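Beta-gamma-crystallin (Geodia cydonium, PDB 4IAU) is a sponge beta/gamma-crystallin of unknown function, built from Greek key strand motifs, that binds a calcium ion. Local coordinates at residues A[40-45]-A[73-78]; A[6-11]-A[30-35]. One frame throughout, in Å; residues are numbered along the deposited sequence.

Interaction 1: A[40-45]-A[73-78]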
ATOM      1  N   ILE A  40       3.893   4.774   1.087  1.00  4.81           N
ATOM      2  CA  ILE A  40       3.688   4.208   2.409  1.00  4.69           C
ATOM      3  C   ILE A  40       5.060   3.943   2.993  1.00  4.62           C
ATOM      4  O   ILE A  40       5.961   3.413   2.326  1.00  5.27           O
ATOM      5  CB  ILE A  40       2.844   2.907   2.404  1.00  5.31           C
ATOM      6  CG1 ILE A  40       1.645   3.036   1.491  1.00  6.73           C
ATOM      7  CG2 ILE A  40       2.427   2.569   3.834  1.00  5.51           C
ATOM      8  CD1 ILE A  40       0.838   1.814   1.269  1.00  8.71           C
ATOM      9  N   PHE A  41       5.220   4.327   4.255  1.00  4.73           N
ATOM     10  CA  PHE A  41       6.439   4.209   5.040  1.00  4.89           C
ATOM     11  C   PHE A  41       6.197   3.254   6.188  1.00  4.77           C
ATOM     12  O   PHE A  41       5.114   3.274   6.788  1.00  5.39           O
ATOM     13  CB  PHE A  41       6.919   5.568   5.555  0.61  5.67           C
ATOM     14  CG  PHE A  41       7.093   6.570   4.414  0.61  5.45           C
ATOM     15  CD1 PHE A  41       5.961   7.248   3.946  0.61  5.70           C
ATOM     16  CD2 PHE A  41       8.341   6.775   3.831  0.61  6.23           C
ATOM     17  CE1 PHE A  41       6.133   8.069   2.838  0.61  7.01           C
ATOM     18  CE2 PHE A  41       8.470   7.573   2.715  0.61  7.75           C
ATOM     19  CZ  PHE A  41       7.347   8.192   2.228  0.61  8.10           C
ATOM     20  N   TYR A  42       7.223   2.445   6.524  1.00  4.76           N
ATOM     21  CA  TYR A  42       7.066   1.394   7.495  1.00  4.74           C
ATOM     22  C   TYR A  42       8.227   1.414   8.483  1.00  4.88           C
ATOM     23  O   TYR A  42       9.375   1.643   8.109  1.00  5.52           O
ATOM     24  CB  TYR A  42       7.052   0.025   6.806  1.00  5.13           C
ATOM     25  CG  TYR A  42       6.009  -0.100   5.719  1.00  4.95           C
ATOM     26  CD1 TYR A  42       6.269   0.322   4.431  1.00  5.13           C
ATOM     27  CD2 TYR A  42       4.749  -0.629   5.977  1.00  5.29           C
ATOM     28  CE1 TYR A  42       5.323   0.238   3.433  1.00  5.38           C
ATOM     29  CE2 TYR A  42       3.782  -0.759   4.981  1.00  5.29           C
ATOM     30  CZ  TYR A  42       4.082  -0.336   3.685  1.00  4.98           C
ATOM     31  OH  TYR A  42       3.203  -0.452   2.651  1.00  5.48           O
ATOM     32  N   GLN A  43       7.906   1.060   9.730  1.00  5.40           N
ATOM     33  CA  GLN A  43       8.915   1.027  10.785  1.00  5.64           C
ATOM     34  C   GLN A  43       9.913  -0.104  10.626  1.00  5.84           C
ATOM     35  O   GLN A  43      11.067   0.019  11.078  1.00  6.24           O
ATOM     36  CB  GLN A  43       8.161   0.937  12.132  1.00  6.92           C
ATOM     37  CG  GLN A  43       9.055   0.917  13.332  1.00  9.32           C
ATOM     38  CD  GLN A  43       8.273   1.005  14.606  1.00  9.46           C
ATOM     39  OE1 GLN A  43       7.157   0.450  14.709  1.00 10.15           O
ATOM     40  NE2 GLN A  43       8.821   1.685  15.581  1.00 12.53           N
ATOM     41  N   GLN A  44       9.495  -1.234  10.044  1.00  5.62           N
ATOM     42  CA  GLN A  44      10.347  -2.372   9.815  1.00  5.56           C
ATOM     43  C   GLN A  44      10.685  -2.505   8.345  1.00  5.50           C
ATOM     44  O   GLN A  44       9.940  -2.069   7.461  1.00  6.36           O
ATOM     45  CB  GLN A  44       9.676  -3.683  10.266  1.00  5.53           C
ATOM     46  CG  GLN A  44       9.175  -3.683  11.686  1.00  6.16           C
ATOM     47  CD  GLN A  44       8.413  -4.945  12.017  1.00  5.95           C
ATOM     48  OE1 GLN A  44       7.566  -5.397  11.242  1.00  6.46           O
ATOM     49  NE2 GLN A  44       8.720  -5.519  13.178  1.00  6.83           N
ATOM     50  N   ALA A  45      11.803  -3.192   8.077  1.00  6.06           N
ATOM     51  CA  ALA A  45      12.167  -3.583   6.700  1.00  6.23           C
ATOM     52  C   ALA A  45      11.095  -4.472   6.110  1.00  5.90           C
ATOM     53  O   ALA A  45      10.269  -5.066   6.798  1.00  6.68           O
ATOM     54  CB  ALA A  45      13.511  -4.284   6.710  1.00  8.11           C
ATOM     55  N   PRO A  73      11.928   5.475   9.009  1.00  6.51           N
ATOM     56  CA  PRO A  73      11.505   4.356   8.168  1.00  6.71           C
ATOM     57  C   PRO A  73      12.618   3.323   7.999  1.00  5.79           C
ATOM     58  O   PRO A  73      13.787   3.670   7.852  1.00  6.89           O
ATOM     59  CB  PRO A  73      11.135   4.994   6.862  1.00  9.24           C
ATOM     60  CG  PRO A  73      11.109   6.454   7.042  1.00 12.66           C
ATOM     61  CD  PRO A  73      11.916   6.749   8.298  1.00  6.58           C
ATOM     62  N   ARG A  74      12.228   2.061   7.930  1.00  5.35           N
ATOM     63  CA  ARG A  74      13.128   0.989   7.497  1.00  5.12           C
ATOM     64  C   ARG A  74      12.733   0.424   6.146  1.00  4.89           C
ATOM     65  O   ARG A  74      13.496  -0.391   5.595  1.00  6.39           O
ATOM     66  CB  ARG A  74      13.259  -0.104   8.561  1.00  5.97           C
ATOM     67  CG  ARG A  74      14.044   0.320   9.797  1.00  7.40           C
ATOM     68  CD  ARG A  74      15.547   0.111   9.646  1.00  7.92           C
ATOM     69  NE  ARG A  74      16.218   1.035   8.766  1.00  7.73           N
ATOM     70  CZ  ARG A  74      16.738   2.187   9.142  1.00  7.76           C
ATOM     71  NH1 ARG A  74      16.560   2.654  10.343  1.00  8.82           N
ATOM     72  NH2 ARG A  74      17.432   2.916   8.264  1.00  9.33           N
ATOM     73  N   SER A  75      11.614   0.833   5.574  1.00  4.96           N
ATOM     74  CA  SER A  75      11.236   0.500   4.223  1.00  5.14           C
ATOM     75  C   SER A  75      10.131   1.460   3.811  1.00  4.73           C
ATOM     76  O   SER A  75       9.463   2.062   4.652  1.00  4.80           O
ATOM     77  CB  SER A  75      10.790  -0.963   4.063  1.00  5.34           C
ATOM     78  OG  SER A  75       9.678  -1.289   4.872  1.00  5.27           O
ATOM     79  N   PHE A  76       9.912   1.582   2.488  1.00  4.59           N
ATOM     80  CA  PHE A  76       8.869   2.468   1.983  1.00  4.59           C
ATOM     81  C   PHE A  76       8.679   2.148   0.524  1.00  4.35           C
ATOM     82  O   PHE A  76       9.579   1.645  -0.162  1.00  5.21           O
ATOM     83  CB  PHE A  76       9.200   3.950   2.235  1.00  4.87           C
ATOM     84  CG  PHE A  76      10.537   4.429   1.708  1.00  5.17           C
ATOM     85  CD1 PHE A  76      11.663   4.312   2.496  1.00  5.77           C
ATOM     86  CD2 PHE A  76      10.674   4.990   0.452  1.00  5.82           C
ATOM     87  CE1 PHE A  76      12.892   4.780   2.023  1.00  6.59           C
ATOM     88  CE2 PHE A  76      11.887   5.437   0.009  1.00  7.00           C
ATOM     89  CZ  PHE A  76      13.013   5.337   0.785  1.00  6.71           C
ATOM     90  N   ARG A  77       7.471   2.463   0.013  1.00  4.66           N
ATOM     91  CA  ARG A  77       7.171   2.113  -1.370  1.00  4.87           C
ATOM     92  C   ARG A  77       6.037   2.963  -1.899  1.00  4.58           C
ATOM     93  O   ARG A  77       5.165   3.405  -1.139  1.00  5.02           O
ATOM     94  CB  ARG A  77       6.822   0.612  -1.518  1.00  5.33           C
ATOM     95  CG  ARG A  77       5.652   0.183  -0.620  1.00  5.51           C
ATOM     96  CD  ARG A  77       5.364  -1.301  -0.829  1.00  5.37           C
ATOM     97  NE  ARG A  77       4.470  -1.796   0.197  1.00  5.40           N
ATOM     98  CZ  ARG A  77       4.213  -3.096   0.388  1.00  5.25           C
ATOM     99  NH1 ARG A  77       4.734  -4.003  -0.444  1.00  5.55           N
ATOM    100  NH2 ARG A  77       3.454  -3.493   1.381  1.00  5.48           N
ATOM    101  N   PRO A  78       5.985   3.162  -3.211  1.00  4.72           N
ATOM    102  CA  PRO A  78       4.874   3.864  -3.823  1.00  5.08           C
ATOM    103  C   PRO A  78       3.672   2.936  -3.953  1.00  5.34           C
ATOM    104  O   PRO A  78       3.767   1.718  -3.981  1.00  6.09           O
ATOM    105  CB  PRO A  78       5.438   4.263  -5.198  1.00  6.09           C
ATOM    106  CG  PRO A  78       6.397   3.120  -5.535  1.00  6.30           C
ATOM    107  CD  PRO A  78       7.009   2.752  -4.226  1.00  5.67           C
TER

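Interaction 2: A[6-11]-A[30-35]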
ATOM      1  N   VAL A   6       9.526  10.810  -4.059  1.00  5.16           N
ATOM      2  CA  VAL A   6       9.548  11.319  -2.700  1.00  5.10           C
ATOM      3  C   VAL A   6      10.961  11.807  -2.373  1.00  5.01           C
ATOM      4  O   VAL A   6      11.933  11.183  -2.734  1.00  6.07           O
ATOM      5  CB  VAL A   6       9.028  10.274  -1.686  1.00  5.55           C
ATOM      6  CG1 VAL A   6       9.899   9.012  -1.681  1.00  6.11           C
ATOM      7  CG2 VAL A   6       8.920  10.864  -0.293  1.00  5.93           C
ATOM      8  N   THR A   7      11.013  12.915  -1.645  1.00  5.35           N
ATOM      9  CA  THR A   7      12.235  13.423  -1.087  1.00  5.73           C
ATOM     10  C   THR A   7      12.265  13.100   0.411  1.00  5.38           C
ATOM     11  O   THR A   7      11.287  13.330   1.122  1.00  6.21           O
ATOM     12  CB  THR A   7      12.319  14.952  -1.230  1.00  6.90           C
ATOM     13  OG1 THR A   7      12.344  15.292  -2.615  1.00  8.39           O
ATOM     14  CG2 THR A   7      13.564  15.537  -0.525  1.00  9.06           C
ATOM     15  N   LEU A   8      13.393  12.562   0.868  1.00  5.74           N
ATOM     16  CA  LEU A   8      13.620  12.250   2.259  1.00  5.29           C
ATOM     17  C   LEU A   8      14.879  12.956   2.713  1.00  5.51           C
ATOM     18  O   LEU A   8      15.848  13.090   1.979  1.00  6.64           O
ATOM     19  CB  LEU A   8      13.765  10.736   2.505  1.00  6.15           C
ATOM     20  CG  LEU A   8      12.491   9.917   2.228  1.00  6.87           C
ATOM     21  CD1 LEU A   8      12.792   8.451   2.242  1.00  9.19           C
ATOM     22  CD2 LEU A   8      11.444  10.271   3.218  1.00 12.74           C
ATOM     23  N   VAL A   9      14.840  13.474   3.951  1.00  5.86           N
ATOM     24  CA  VAL A   9      15.928  14.272   4.507  1.00  5.94           C
ATOM     25  C   VAL A   9      16.307  13.718   5.876  1.00  5.96           C
ATOM     26  O   VAL A   9      15.456  13.396   6.707  1.00  6.27           O
ATOM     27  CB  VAL A   9      15.521  15.755   4.612  1.00  7.64           C
ATOM     28  CG1 VAL A   9      16.723  16.600   5.014  1.00  8.83           C
ATOM     29  CG2 VAL A   9      14.918  16.274   3.334  1.00  8.25           C
ATOM     30  N   THR A  10      17.620  13.578   6.112  1.00  6.25           N
ATOM     31  CA  THR A  10      18.149  13.131   7.382  1.00  6.68           C
ATOM     32  C   THR A  10      18.085  14.241   8.405  1.00  6.85           C
ATOM     33  O   THR A  10      17.995  15.412   8.078  1.00  7.48           O
ATOM     34  CB  THR A  10      19.591  12.618   7.252  1.00  7.39           C
ATOM     35  OG1 THR A  10      20.392  13.754   7.015  1.00  7.95           O
ATOM     36  CG2 THR A  10      19.744  11.590   6.183  1.00  7.97           C
ATOM     37  N   SER A  11      18.263  13.870   9.678  1.00  7.42           N
ATOM     38  CA  SER A  11      18.310  14.881  10.731  1.00  8.18           C
ATOM     39  C   SER A  11      19.486  15.822  10.505  1.00  8.09           C
ATOM     40  O   SER A  11      19.450  16.960  10.943  1.00  9.64           O
ATOM     41  CB  SER A  11      18.440  14.214  12.103  0.89 10.47           C
ATOM     42  OG  SER A  11      19.625  13.483  12.212  0.89 13.26           O
ATOM     43  N   ALA A  30      14.492  11.514   8.556  1.00  6.50           N
ATOM     44  CA  ALA A  30      13.676  12.188   9.571  1.00  7.46           C
ATOM     45  C   ALA A  30      12.531  13.023   8.973  1.00  6.56           C
ATOM     46  O   ALA A  30      11.551  13.241   9.695  1.00  7.52           O
ATOM     47  CB  ALA A  30      14.555  13.065  10.430  1.00  9.56           C
ATOM     48  N   ARG A  31      12.661  13.539   7.771  1.00  6.36           N
ATOM     49  CA  ARG A  31      11.654  14.423   7.167  1.00  5.96           C
ATOM     50  C   ARG A  31      11.370  13.946   5.756  1.00  5.56           C
ATOM     51  O   ARG A  31      12.186  13.275   5.121  1.00  6.14           O
ATOM     52  CB  ARG A  31      12.100  15.891   7.186  1.00  6.97           C
ATOM     53  CG  ARG A  31      12.243  16.429   8.590  1.00  9.48           C
ATOM     54  CD  ARG A  31      12.371  17.973   8.653  1.00 12.83           C
ATOM     55  NE  ARG A  31      13.547  18.399   8.070  1.00 12.91           N
ATOM     56  CZ  ARG A  31      13.792  19.591   7.554  1.00 12.88           C
ATOM     57  NH1 ARG A  31      12.876  20.540   7.427  1.00 16.70           N
ATOM     58  NH2 ARG A  31      15.000  19.746   7.071  1.00 17.18           N
ATOM     59  N   VAL A  32      10.183  14.325   5.283  1.00  5.72           N
ATOM     60  CA  VAL A  32       9.648  13.779   4.030  1.00  5.53           C
ATOM     61  C   VAL A  32       8.866  14.836   3.278  1.00  6.07           C
ATOM     62  O   VAL A  32       8.159  15.664   3.878  1.00  7.29           O
ATOM     63  CB  VAL A  32       8.739  12.577   4.364  1.00  6.19           C
ATOM     64  CG1 VAL A  32       7.572  12.952   5.278  1.00  7.18           C
ATOM     65  CG2 VAL A  32       8.232  11.877   3.083  1.00  8.10           C
ATOM     66  N   ARG A  33       8.901  14.741   1.953  1.00  5.98           N
ATOM     67  CA  ARG A  33       7.988  15.436   1.063  1.00  6.10           C
ATOM     68  C   ARG A  33       7.710  14.535  -0.146  1.00  5.34           C
ATOM     69  O   ARG A  33       8.587  14.336  -0.971  1.00  6.04           O
ATOM     70  CB  ARG A  33       8.520  16.768   0.583  1.00  6.88           C
ATOM     71  CG  ARG A  33       7.566  17.522  -0.315  1.00  7.13           C
ATOM     72  CD  ARG A  33       8.143  18.810  -0.786  1.00  8.24           C
ATOM     73  NE  ARG A  33       7.359  19.393  -1.857  1.00  7.77           N
ATOM     74  CZ  ARG A  33       7.694  20.497  -2.505  1.00  8.83           C
ATOM     75  NH1 ARG A  33       8.787  21.160  -2.137  1.00 11.31           N
ATOM     76  NH2 ARG A  33       6.910  20.864  -3.516  1.00 11.00           N
ATOM     77  N   VAL A  34       6.478  13.999  -0.221  1.00  6.01           N
ATOM     78  CA  VAL A  34       6.049  13.303  -1.423  1.00  5.46           C
ATOM     79  C   VAL A  34       5.769  14.341  -2.505  1.00  5.69           C
ATOM     80  O   VAL A  34       4.930  15.229  -2.305  1.00  7.15           O
ATOM     81  CB  VAL A  34       4.789  12.466  -1.173  1.00  6.37           C
ATOM     82  CG1 VAL A  34       4.274  11.915  -2.482  1.00  6.62           C
ATOM     83  CG2 VAL A  34       5.074  11.345  -0.197  1.00  7.19           C
ATOM     84  N   THR A  35       6.482  14.263  -3.619  1.00  5.56           N
ATOM     85  CA  THR A  35       6.292  15.226  -4.712  1.00  5.92           C
ATOM     86  C   THR A  35       5.435  14.649  -5.839  1.00  5.61           C
ATOM     87  O   THR A  35       4.792  15.450  -6.531  1.00  6.44           O
ATOM     88  CB  THR A  35       7.634  15.722  -5.210  1.00  7.36           C
ATOM     89  OG1 THR A  35       8.391  14.629  -5.681  1.00  8.89           O
ATOM     90  CG2 THR A  35       8.360  16.472  -4.092  1.00  8.93           C
TER
HETATM   91  O   HOH W   1      10.999  14.565  -4.987  1.00 11.26           O
HETATM   92  O   HOH W   2      16.508  17.744   8.419  1.00 17.85           O

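Interaction 1: A[40-45]-A[73-78]
Tyr42 meets Arg77 through its hydroxyl: Arg77 NE donates to Tyr42 OH at 3.1 Å, and that oxygen lies at the edge of the guanidinium, 6° out of its plane, while the ring and guanidinium planes stand 78° apart. Arg77 gets there on a chain extended from CG to NE; Phe94 O also bonds to Tyr42 OH, and Arg77 NH2 reaches Gly96 O. With Tyr89, which Ile40 and Arg77 touch, these partners pack the second half of the chain against this face. A second side-chain bond closes the loop end, Ser75 OG giving its proton to Gln44 O at 2.7 Å.

Backbone bonds set the antiparallel register of these two Greek key strands. Ile40 and Arg77 exchange a reciprocal pair; Tyr42 N donates to Ser75 O. Then Arg74 and Ser75 both face Tyr42, a classic beta bulge: Tyr42 O takes a 2.9 Å bond from Arg74 N and a weak one from Ser75 N.

Apolar packing occupies the other face. In one of its two conformers, Phe41 CD2 touches Phe76 CB at 3.4 Å; the rings are near parallel, at 26°, but slid apart, centroids 5.6 Å from each other, and Pro73 CG approaches Phe41 CD2 at 4.3 Å.

Interaction 2: A[6-11]-A[30-35]
Val32 CG2 packs against two side chains of the neighbouring strand at once, Val6 CG2 and Leu8 CD2, each 3.6 Å away. CG2 is anti to the backbone N of Val32, and the corresponding branch of Val6 is likewise anti to its own N, which brings the two methyls together although the side chains cross obliquely. Leu8, by contrast, lies alongside Val32 and points the same way. Val6 CG2 also touches Val34 CG2 at 3.9 Å, extending the apolar face that Trp39 and Leu60 help to cover.

The backbone evidence is that of an antiparallel pair within a Greek key sheet, the segment axes running at 169° to each other. Thr7 and Arg33 bond reciprocally, Thr7 N to Arg33 O being almost straight at 174°. Val9 N donates to Arg31 O at 2.9 Å. At the loop end, Ala30 and Arg31 both face Val9 in a classic beta bulge, and Val9 O is gripped by two donors, Ala30 N at 2.8 Å and Arg31 N at 3.0 Å.

On the opposite face, Val9 and Arg31 lie side by side, Val9 CG1 standing 4.1 Å from Arg31 NH2. Two waters bridge the segments. One donates to Thr10 O and accepts from Arg31 NH2, both at 2.8 Å. The other donates to Thr7 OG1, which also bonds to Asp17, and is hydrogen-bonded to Thr35 OG1 at the far end of the contact.

From the N terminus, interaction 2 comes first: the chain leaves 6-11, passes through strand 15-18 and returns at 30-35, closing a loop of 18 residues. Strand 31-36 then leads into 38-42, where interaction 1 opens; that contact closes at 73-78 after 27 residues that hold the rest of helix 45-48, strand 57-61 beside 38-42, and strand 67-68, which returns to the other sheet beside 31-36. The two loops therefore follow in series, without nesting or crossing. Each joins neighbouring strands of a different antiparallel sheet, and the sheets meet through their apolar faces: Phe76 CZ is 3.4 Å from Leu8 CD1, and in one of two Phe41 conformers, Phe41 CZ lies 3.9 Å from Val32 CG2.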